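PDB 4B9X: tudor domain-containing protein 1 from Mus musculus, which acts in spermatogenesis to silence transposable elements through the piRNA pathway, binding arginine-methylated Piwi proteins through its Tudor domains. Local coordinates for residues A53-Q58 with Q113-L118; K65-R70 with K88-S93. All coordinates share one frame; numbering follows the deposited sequence.

Both contacts lie in the Tudor domain of this piece, the third extended Tudor domain of the protein. From the N terminus the chain runs through helix 41-55, whose last turn opens interaction 1, then through the loop 65-70 that opens interaction 2. Strands 71-76 and 81-90 follow, and interaction 2 closes a short loop at residues 88-93. The chain goes on through strands 95-99 and 106-110 before interaction 1 closes at 113-118, so interaction 2 is nested inside it. The first ties the helix end to the edge strand 114-115, the second ties loop 65-70 to strand 81-90 of the same antiparallel sheet. They meet where L114 packs on A66.

Interaction 1. Residues A53-Q58 with Q113-L118; sequences ADYCAQ and QLQAIL
Y55 swings its ring out of the last helical turn toward 113-118 with CG anti to the backbone N (chi1 169°), while Q115, extended beyond CG, reaches back past it in the opposite sense. Ring and amide planes lie 38° apart, and the Q115 amide approaches the ring obliquely. At the far end of the tyrosine the hydroxyl OH donates to the backbone O of A116 at 3.0 Å, with the donor well above the carbonyl plane. The L118 side chain crosses the same ring at a slant, its CD1 lying 3.5 Å from CE1 of Y55 and its CG also close to that ring atom. Within this contact the phenol thus has its hydroxyl bonded to A116, with L118 and the Q115 amide beside its ring. The Q115 amide works on the next residue: NE2 gives a weak bond of 3.4 Å to the backbone O of C56 and also packs against C56 CB, joining the chain just past the helix to the strand. A serine in place of Y55 would probably leave the A116 carbonyl without this donor and L118 without the ring it packs on. The contact joins the C-terminal end of helix 41-55 to the edge of the Tudor sheet: C56 packs on C73 of strand 71-76, W82 of strand 81-90 touches both C56 and Q115, and P61 of the following loop lies against Y55 and Q115.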
loop_
_atom_site.group_PDB
_atom_site.type_symbol
_atom_site.label_atom_id
_atom_site.label_comp_id
_atom_site.label_asym_id
_atom_site.label_seq_id
_atom_site.Cartn_x
_atom_site.Cartn_y
_atom_site.Cartn_z
ATOM N N ALA A 53 -0.452 7.917 -18.412
ATOM C CA ALA A 53 0.449 7.544 -19.497
ATOM C C ALA A 53 0.340 8.569 -20.623
ATOM O O ALA A 53 1.355 8.972 -21.185
ATOM C CB ALA A 53 0.135 6.145 -20.001
ATOM N N ASP A 54 -0.894 8.991 -20.920
ATOM C CA ASP A 54 -1.168 10.040 -21.913
ATOM C C ASP A 54 -0.539 11.377 -21.533
ATOM O O ASP A 54 0.210 11.955 -22.319
ATOM C CB ASP A 54 -2.683 10.235 -22.111
ATOM C CG ASP A 54 -3.254 9.377 -23.239
ATOM O OD1 ASP A 54 -2.490 8.962 -24.144
ATOM O OD2 ASP A 54 -4.483 9.126 -23.225
ATOM N N TYR A 55 -0.845 11.861 -20.332
ATOM C CA TYR A 55 -0.301 13.134 -19.847
ATOM C C TYR A 55 1.230 13.146 -19.792
ATOM O O TYR A 55 1.857 14.092 -20.269
ATOM C CB TYR A 55 -0.868 13.471 -18.467
ATOM C CG TYR A 55 -0.168 14.629 -17.785
ATOM C CD1 TYR A 55 -0.518 15.951 -18.065
ATOM C CD2 TYR A 55 0.847 14.400 -16.856
ATOM C CE1 TYR A 55 0.123 17.011 -17.438
ATOM C CE2 TYR A 55 1.496 15.451 -16.227
ATOM C CZ TYR A 55 1.132 16.754 -16.517
ATOM O OH TYR A 55 1.779 17.794 -15.886
ATOM N N CYS A 56 1.823 12.103 -19.214
ATOM C CA CYS A 56 3.282 12.007 -19.092
ATOM C C CYS A 56 3.991 11.628 -20.392
ATOM O O CYS A 56 5.210 11.465 -20.398
ATOM C CB CYS A 56 3.664 10.999 -18.011
ATOM S SG CYS A 56 3.067 11.442 -16.374
ATOM N N ALA A 57 3.235 11.456 -21.473
ATOM C CA ALA A 57 3.806 11.295 -22.807
ATOM C C ALA A 57 3.659 12.615 -23.570
ATOM O O ALA A 57 2.977 12.677 -24.595
ATOM C CB ALA A 57 3.113 10.159 -23.548
ATOM N N GLN A 58 4.297 13.662 -23.049
ATOM C CA GLN A 58 4.242 15.008 -23.633
ATOM C C GLN A 58 5.570 15.742 -23.431
ATOM O O GLN A 58 6.458 15.243 -22.733
ATOM C CB GLN A 58 3.099 15.806 -23.001
ATOM C CG GLN A 58 1.713 15.368 -23.454
ATOM C CD GLN A 58 0.586 16.061 -22.712
ATOM O OE1 GLN A 58 0.932 16.904 -21.744
ATOM N NE2 GLN A 58 -0.589 15.830 -23.002
ATOM N N GLN A 113 13.173 11.720 -14.120
ATOM C CA GLN A 113 12.134 10.717 -13.890
ATOM C C GLN A 113 11.015 11.227 -12.969
ATOM O O GLN A 113 10.289 10.427 -12.377
ATOM C CB GLN A 113 12.755 9.448 -13.300
ATOM C CG GLN A 113 13.703 8.725 -14.239
ATOM C CD GLN A 113 14.354 7.513 -13.595
ATOM O OE1 GLN A 113 14.791 7.562 -12.445
ATOM N NE2 GLN A 113 14.430 6.418 -14.342
ATOM N N LEU A 114 10.875 12.549 -12.854
ATOM C CA LEU A 114 9.787 13.158 -12.089
ATOM C C LEU A 114 9.037 14.187 -12.925
ATOM O O LEU A 114 9.603 14.775 -13.843
ATOM C CB LEU A 114 10.334 13.824 -10.831
ATOM C CG LEU A 114 10.967 12.895 -9.797
ATOM C CD1 LEU A 114 11.376 13.689 -8.565
ATOM C CD2 LEU A 114 10.015 11.773 -9.410
ATOM N N GLN A 115 7.764 14.401 -12.604
ATOM C CA GLN A 115 6.933 15.374 -13.317
ATOM C C GLN A 115 5.927 16.019 -12.378
ATOM O O GLN A 115 5.671 15.515 -11.290
ATOM C CB GLN A 115 6.175 14.705 -14.470
ATOM C CG GLN A 115 7.019 14.362 -15.691
ATOM C CD GLN A 115 6.179 14.057 -16.927
ATOM O OE1 GLN A 115 5.174 14.725 -17.194
ATOM N NE2 GLN A 115 6.594 13.052 -17.693
ATOM N N ALA A 116 5.352 17.136 -12.812
ATOM C CA ALA A 116 4.277 17.794 -12.069
ATOM C C ALA A 116 2.965 17.037 -12.279
ATOM O O ALA A 116 2.719 16.506 -13.366
ATOM C CB ALA A 116 4.132 19.244 -12.512
ATOM N N ILE A 117 2.129 16.993 -11.244
ATOM C CA ILE A 117 0.864 16.268 -11.310
ATOM C C ILE A 117 -0.315 17.234 -11.340
ATOM O O ILE A 117 -0.408 18.143 -10.517
ATOM C CB ILE A 117 0.713 15.282 -10.127
ATOM C CG1 ILE A 117 -0.386 14.252 -10.421
ATOM C CG2 ILE A 117 0.430 16.024 -8.826
ATOM C CD1 ILE A 117 -0.299 13.002 -9.571
ATOM N N LEU A 118 -1.214 17.036 -12.296
ATOM C CA LEU A 118 -2.396 17.876 -12.390
ATOM C C LEU A 118 -3.407 17.492 -11.303
ATOM O O LEU A 118 -3.520 16.315 -10.944
ATOM C CB LEU A 118 -3.032 17.773 -13.779
ATOM C CG LEU A 118 -2.178 18.226 -14.973
ATOM C CD1 LEU A 118 -2.969 18.084 -16.269
ATOM C CD2 LEU A 118 -1.680 19.657 -14.805
#

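Interaction 2. Residues K65-R70 with K88-S93; sequences KAEIGR and KEILPS
The backbone O of K88 lies against the CD1 methyl of I68, where strand 81-90 of the Tudor sheet carries a classic beta bulge: K88 and E89 both face K97 of strand 95-99. The side chain of K88 points away from 65-70, which leaves its peptide group as the surface for I68. CD1 of I68 makes the approach to K88 O, with CG1 and CG2 farther off, CG2 at 3.9 Å. At E89 the side chain also turns away, and the backbone takes part instead, with CA 3.6 Å from I68 CD1. I90 is the residue of this segment that points its side chain toward the loop. Its CG1 is 4.4 Å from I68 CD1, a loose apolar meeting of two isoleucines at the surface, and with the chain extended beyond CG1 (chi2 177°) its CD1 is carried on to A66. The E67 carboxylate stays just beyond van der Waals contact, OE1 standing 4.4 Å from I90 CD1. No hydrogen bond links the two segments directly. The loop is shaped by a type II turn from E67 to R70, with R70 N bonded to E67 O, and G69 sits at the third position of the turn with phi 73°, a conformation that glycine adopts readily. Backbone hydrogen bonds between V87 and both G69 and R70 join this turn to the strand just before K88, and A66 packs on V96 of strand 95-99. Beyond the isoleucine pair, the CD1 methyl of I90 rests 3.3 Å from the backbone O of A66.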
loop_
_atom_site.group_PDB
_atom_site.type_symbol
_atom_site.label_atom_id
_atom_site.label_comp_id
_atom_site.label_asym_id
_atom_site.label_seq_id
_atom_site.Cartn_x
_atom_site.Cartn_y
_atom_site.Cartn_z
ATOM N N LYS A 65 9.904 21.172 -9.507
ATOM C CA LYS A 65 10.573 21.528 -8.249
ATOM C C LYS A 65 10.307 20.465 -7.180
ATOM O O LYS A 65 9.285 20.502 -6.484
ATOM C CB LYS A 65 10.084 22.907 -7.775
ATOM C CG LYS A 65 10.706 23.433 -6.485
ATOM C CD LYS A 65 10.104 24.786 -6.112
ATOM C CE LYS A 65 10.548 25.262 -4.737
ATOM N NZ LYS A 65 11.956 25.746 -4.741
ATOM N N ALA A 66 11.239 19.523 -7.057
ATOM C CA ALA A 66 11.103 18.401 -6.130
ATOM C C ALA A 66 11.291 18.843 -4.681
ATOM O O ALA A 66 12.375 19.287 -4.305
ATOM C CB ALA A 66 12.113 17.316 -6.479
ATOM N N GLU A 67 10.238 18.716 -3.873
ATOM C CA GLU A 67 10.292 19.079 -2.449
ATOM C C GLU A 67 9.517 18.077 -1.586
ATOM O O GLU A 67 8.530 17.498 -2.034
ATOM C CB GLU A 67 9.742 20.496 -2.244
ATOM C CG GLU A 67 10.006 21.109 -0.870
ATOM C CD GLU A 67 11.485 21.195 -0.515
ATOM O OE1 GLU A 67 12.299 21.567 -1.388
ATOM O OE2 GLU A 67 11.834 20.892 0.648
ATOM N N ILE A 68 9.968 17.898 -0.343
ATOM C CA ILE A 68 9.410 16.894 0.574
ATOM C C ILE A 68 7.892 17.023 0.709
ATOM O O ILE A 68 7.372 18.121 0.902
ATOM C CB ILE A 68 10.032 16.995 1.990
ATOM C CG1 ILE A 68 11.552 16.798 1.950
ATOM C CG2 ILE A 68 9.410 15.972 2.930
ATOM C CD1 ILE A 68 11.998 15.528 1.264
ATOM N N GLY A 69 7.193 15.895 0.595
ATOM C CA GLY A 69 5.740 15.853 0.745
ATOM C C GLY A 69 4.940 16.444 -0.407
ATOM O O GLY A 69 3.734 16.661 -0.270
ATOM N N ARG A 70 5.596 16.701 -1.541
ATOM C CA ARG A 70 4.921 17.249 -2.719
ATOM C C ARG A 70 4.473 16.106 -3.643
ATOM O O ARG A 70 5.260 15.197 -3.923
ATOM C CB ARG A 70 5.835 18.222 -3.475
ATOM C CG ARG A 70 5.080 19.255 -4.299
ATOM C CD ARG A 70 6.007 20.214 -5.038
ATOM N NE ARG A 70 6.817 21.060 -4.150
ATOM C CZ ARG A 70 6.361 22.114 -3.463
ATOM N NH1 ARG A 70 5.082 22.479 -3.531
ATOM N NH2 ARG A 70 7.194 22.810 -2.693
ATOM N N LYS A 88 9.757 11.711 -0.882
ATOM C CA LYS A 88 10.112 11.305 0.477
ATOM C C LYS A 88 11.369 12.045 0.955
ATOM O O LYS A 88 11.332 12.738 1.976
ATOM C CB LYS A 88 10.312 9.786 0.553
ATOM C CG LYS A 88 9.966 9.188 1.909
ATOM C CD LYS A 88 8.463 8.990 2.070
ATOM C CE LYS A 88 8.047 8.919 3.535
ATOM N NZ LYS A 88 8.842 7.940 4.331
ATOM N N GLU A 89 12.465 11.899 0.208
ATOM C CA GLU A 89 13.762 12.503 0.559
ATOM C C GLU A 89 14.516 13.005 -0.670
ATOM O O GLU A 89 14.342 12.474 -1.767
ATOM C CB GLU A 89 14.644 11.485 1.290
ATOM C CG GLU A 89 14.194 11.160 2.705
ATOM C CD GLU A 89 15.127 10.196 3.418
ATOM O OE1 GLU A 89 16.130 9.756 2.809
ATOM O OE2 GLU A 89 14.853 9.877 4.596
ATOM N N ILE A 90 15.354 14.023 -0.475
ATOM C CA ILE A 90 16.276 14.493 -1.512
ATOM C C ILE A 90 17.695 14.106 -1.105
ATOM O O ILE A 90 18.156 14.470 -0.025
ATOM C CB ILE A 90 16.201 16.020 -1.717
ATOM C CG1 ILE A 90 14.772 16.447 -2.073
ATOM C CG2 ILE A 90 17.164 16.455 -2.816
ATOM C CD1 ILE A 90 14.595 17.943 -2.225
ATOM N N LEU A 91 18.377 13.365 -1.972
ATOM C CA LEU A 91 19.710 12.839 -1.677
ATOM C C LEU A 91 20.800 13.892 -1.933
ATOM O O LEU A 91 20.516 14.945 -2.507
ATOM C CB LEU A 91 19.965 11.584 -2.525
ATOM C CG LEU A 91 19.057 10.389 -2.210
ATOM C CD1 LEU A 91 19.142 9.341 -3.311
ATOM C CD2 LEU A 91 19.406 9.788 -0.857
ATOM N N PRO A 92 22.047 13.620 -1.484
ATOM C CA PRO A 92 23.191 14.470 -1.843
ATOM C C PRO A 92 23.379 14.636 -3.353
ATOM O O PRO A 92 23.794 15.702 -3.809
ATOM C CB PRO A 92 24.396 13.727 -1.234
ATOM C CG PRO A 92 23.882 12.393 -0.795
ATOM C CD PRO A 92 22.434 12.607 -0.488
ATOM N N SER A 93 23.078 13.582 -4.111
ATOM C CA SER A 93 23.073 13.644 -5.572
ATOM C C SER A 93 21.895 14.499 -6.049
ATOM O O SER A 93 21.199 15.118 -5.244
ATOM C CB SER A 93 22.952 12.232 -6.161
ATOM O OG SER A 93 23.592 11.269 -5.341
#